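Local coordinates for legionella ubiquitin-specific protease A domain-containing protein (Legionella pneumophila subsp. pneumophila, PDB 5DGG) that is of unknown function but carries a LupA domain of the CA peptidase clan, consistent with a papain-like protease of the ubiquitin-specific type, at residues 62-70 with 81-89. Numbering follows the deposited sequence. Where two conformers were deposited one is given.
Sequences GHWRGVYLS and YDLELFDPY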
# COMPACT_ATOMS: atom_id res chain seq x y z
N GLY A 62 2.40 -10.92 6.72
CA GLY A 62 1.60 -12.01 6.24
C GLY A 62 0.72 -11.67 5.06
O GLY A 62 1.21 -11.56 3.98
N HIS A 63 -0.59 -11.49 5.30
CA HIS A 63 -1.53 -11.08 4.29
C HIS A 63 -1.40 -9.55 4.03
O HIS A 63 -2.18 -8.78 4.55
CB HIS A 63 -2.94 -11.44 4.79
CG HIS A 63 -4.03 -11.26 3.77
ND1 HIS A 63 -4.84 -12.30 3.34
CD2 HIS A 63 -4.41 -10.18 3.05
CE1 HIS A 63 -5.71 -11.84 2.47
NE2 HIS A 63 -5.46 -10.56 2.27
N TRP A 64 -0.41 -9.14 3.22
CA TRP A 64 -0.15 -7.74 2.93
C TRP A 64 -1.38 -7.07 2.35
O TRP A 64 -2.10 -7.66 1.54
CB TRP A 64 1.03 -7.59 1.97
CG TRP A 64 2.33 -8.01 2.63
CD1 TRP A 64 3.00 -9.21 2.46
CD2 TRP A 64 3.10 -7.25 3.53
NE1 TRP A 64 4.13 -9.23 3.23
CE2 TRP A 64 4.23 -8.04 3.89
CE3 TRP A 64 2.95 -5.98 4.07
CZ2 TRP A 64 5.19 -7.59 4.79
CZ3 TRP A 64 3.93 -5.52 4.92
CH2 TRP A 64 5.04 -6.34 5.31
N ARG A 65 -1.62 -5.86 2.82
CA ARG A 65 -2.65 -4.98 2.33
C ARG A 65 -2.09 -3.58 2.12
O ARG A 65 -1.02 -3.22 2.61
CB ARG A 65 -3.83 -4.96 3.31
CG ARG A 65 -4.59 -6.27 3.43
CD ARG A 65 -5.70 -6.17 4.46
NE ARG A 65 -6.36 -7.44 4.67
CZ ARG A 65 -6.00 -8.37 5.57
NH1 ARG A 65 -4.97 -8.22 6.38
NH2 ARG A 65 -6.69 -9.48 5.64
N GLY A 66 -2.79 -2.78 1.34
CA GLY A 66 -2.36 -1.42 1.07
C GLY A 66 -3.34 -0.39 1.57
O GLY A 66 -4.55 -0.59 1.55
N VAL A 67 -2.80 0.68 2.12
CA VAL A 67 -3.56 1.80 2.58
C VAL A 67 -3.14 3.04 1.80
O VAL A 67 -1.94 3.38 1.77
CB VAL A 67 -3.27 2.03 4.07
CG1 VAL A 67 -3.92 3.32 4.57
CG2 VAL A 67 -3.70 0.84 4.86
N TYR A 68 -4.10 3.72 1.20
CA TYR A 68 -3.85 4.90 0.35
C TYR A 68 -4.70 6.06 0.81
O TYR A 68 -5.93 6.04 0.67
CB TYR A 68 -4.07 4.59 -1.15
CG TYR A 68 -3.40 3.32 -1.50
CD1 TYR A 68 -2.09 3.32 -1.86
CD2 TYR A 68 -4.09 2.11 -1.46
CE1 TYR A 68 -1.43 2.15 -2.13
CE2 TYR A 68 -3.45 0.94 -1.72
CZ TYR A 68 -2.11 0.96 -2.03
OH TYR A 68 -1.43 -0.20 -2.36
N LEU A 69 -4.03 7.07 1.37
CA LEU A 69 -4.69 8.27 1.86
C LEU A 69 -4.49 9.41 0.88
O LEU A 69 -3.34 9.69 0.46
CB LEU A 69 -4.13 8.68 3.24
CG LEU A 69 -4.73 9.91 3.94
CD1 LEU A 69 -6.17 9.72 4.40
CD2 LEU A 69 -3.90 10.31 5.16
N SER A 70 -5.58 10.04 0.50
CA SER A 70 -5.62 11.18 -0.39
C SER A 70 -6.20 12.33 0.38
O SER A 70 -7.28 12.22 0.99
CB SER A 70 -6.52 10.92 -1.62
OG SER A 70 -6.05 9.85 -2.35
N TYR A 81 -10.43 13.36 4.20
CA TYR A 81 -9.39 12.57 3.65
C TYR A 81 -10.04 11.30 3.08
O TYR A 81 -10.87 10.69 3.77
CB TYR A 81 -8.46 12.15 4.77
CG TYR A 81 -7.80 13.30 5.55
CD1 TYR A 81 -6.54 13.74 5.22
CD2 TYR A 81 -8.43 13.89 6.63
CE1 TYR A 81 -5.92 14.80 5.89
CE2 TYR A 81 -7.81 14.94 7.33
CZ TYR A 81 -6.55 15.40 6.94
OH TYR A 81 -5.96 16.44 7.63
N ASP A 82 -9.66 10.91 1.86
CA ASP A 82 -10.07 9.65 1.26
C ASP A 82 -9.11 8.59 1.69
O ASP A 82 -7.90 8.76 1.55
CB ASP A 82 -10.09 9.73 -0.29
CG ASP A 82 -11.42 10.13 -0.85
OD1 ASP A 82 -12.23 10.77 -0.12
OD2 ASP A 82 -11.67 9.79 -2.06
N LEU A 83 -9.62 7.49 2.19
CA LEU A 83 -8.80 6.42 2.64
C LEU A 83 -9.19 5.10 1.91
O LEU A 83 -10.27 4.53 2.15
CB LEU A 83 -9.04 6.28 4.13
CG LEU A 83 -8.24 5.24 4.82
CD1 LEU A 83 -6.77 5.63 4.80
CD2 LEU A 83 -8.80 5.00 6.23
N GLU A 84 -8.36 4.67 0.98
CA GLU A 84 -8.61 3.42 0.26
C GLU A 84 -7.88 2.28 0.94
O GLU A 84 -6.66 2.38 1.19
CB GLU A 84 -8.14 3.52 -1.19
CG GLU A 84 -8.21 2.20 -1.92
CD GLU A 84 -7.75 2.24 -3.38
OE1 GLU A 84 -7.43 3.34 -3.90
OE2 GLU A 84 -7.66 1.13 -3.99
N LEU A 85 -8.61 1.23 1.27
CA LEU A 85 -8.07 0.05 1.89
C LEU A 85 -8.14 -1.12 0.95
O LEU A 85 -9.22 -1.57 0.61
CB LEU A 85 -8.85 -0.25 3.18
CG LEU A 85 -8.94 0.88 4.21
CD1 LEU A 85 -9.76 0.51 5.47
CD2 LEU A 85 -7.57 1.36 4.61
N PHE A 86 -6.97 -1.57 0.45
CA PHE A 86 -6.84 -2.57 -0.63
C PHE A 86 -6.46 -3.93 -0.05
O PHE A 86 -5.49 -4.05 0.67
CB PHE A 86 -5.78 -2.12 -1.64
CG PHE A 86 -5.38 -3.16 -2.63
CD1 PHE A 86 -6.15 -3.41 -3.74
CD2 PHE A 86 -4.21 -3.90 -2.44
CE1 PHE A 86 -5.77 -4.36 -4.67
CE2 PHE A 86 -3.82 -4.83 -3.37
CZ PHE A 86 -4.59 -5.05 -4.50
N ASP A 87 -7.25 -4.94 -0.37
CA ASP A 87 -6.91 -6.29 -0.00
C ASP A 87 -6.77 -7.14 -1.29
O ASP A 87 -7.70 -7.21 -2.10
CB ASP A 87 -8.03 -6.81 0.88
CG ASP A 87 -7.75 -8.18 1.45
OD1 ASP A 87 -7.15 -9.02 0.76
OD2 ASP A 87 -8.17 -8.43 2.60
N PRO A 88 -5.59 -7.77 -1.50
CA PRO A 88 -5.37 -8.62 -2.67
C PRO A 88 -6.48 -9.65 -2.92
O PRO A 88 -6.70 -10.05 -4.07
CB PRO A 88 -4.06 -9.31 -2.33
CG PRO A 88 -3.34 -8.31 -1.51
CD PRO A 88 -4.39 -7.66 -0.68
N TYR A 89 -7.20 -10.07 -1.89
CA TYR A 89 -8.23 -11.15 -2.07
C TYR A 89 -9.52 -10.58 -2.59
O TYR A 89 -10.32 -11.29 -3.18
CB TYR A 89 -8.56 -11.90 -0.78
CG TYR A 89 -7.61 -13.01 -0.38
CD1 TYR A 89 -6.31 -13.06 -0.84
CD2 TYR A 89 -8.02 -13.99 0.52
CE1 TYR A 89 -5.42 -14.03 -0.38
CE2 TYR A 89 -7.16 -15.00 0.94
CZ TYR A 89 -5.86 -15.02 0.48
OH TYR A 89 -5.00 -16.01 0.91
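Y81 opens the second strand of an antiparallel beta hairpin, two inner strands of a five-stranded mixed sheet, its CB 3.4 Å from CD1 of L69. D82 pairs with S70 through both backbone bonds. L83, on the face that helix 98-108 covers through V101, touches V67 CG1 with its CD1 (3.7 Å). E84, forming a hydrogen-bonded pair with Y68, emerges on the other face, where its carboxylate is buried and held by K143, Y139 and T120. L85 returns to the face of L83, its CD2 beside V67 CG2. F86 forms the last hydrogen-bonded pair, with G66, and its CB meets the edge of the Y68 ring, whose hydroxyl bonds S140. Beyond the strand, D87 has CG anti to its backbone N (chi1 -175°), which presents the carboxylate to two basic side chains. R65 NE makes a salt bridge to D87 OD2 (2.9 Å), approaching from well above the carboxylate plane. P88 sets CD 3.2 Å from W64 O. Y89 N closes an Asx turn on D87 OD1, and the Y89 ring receives H63 edge-to-face, planes 59° apart. H63 NE2 reaches D87 OD1 from the face of the carboxylate plane opposite Y89 N, in a nearly straight 2.7 Å hydrogen bond.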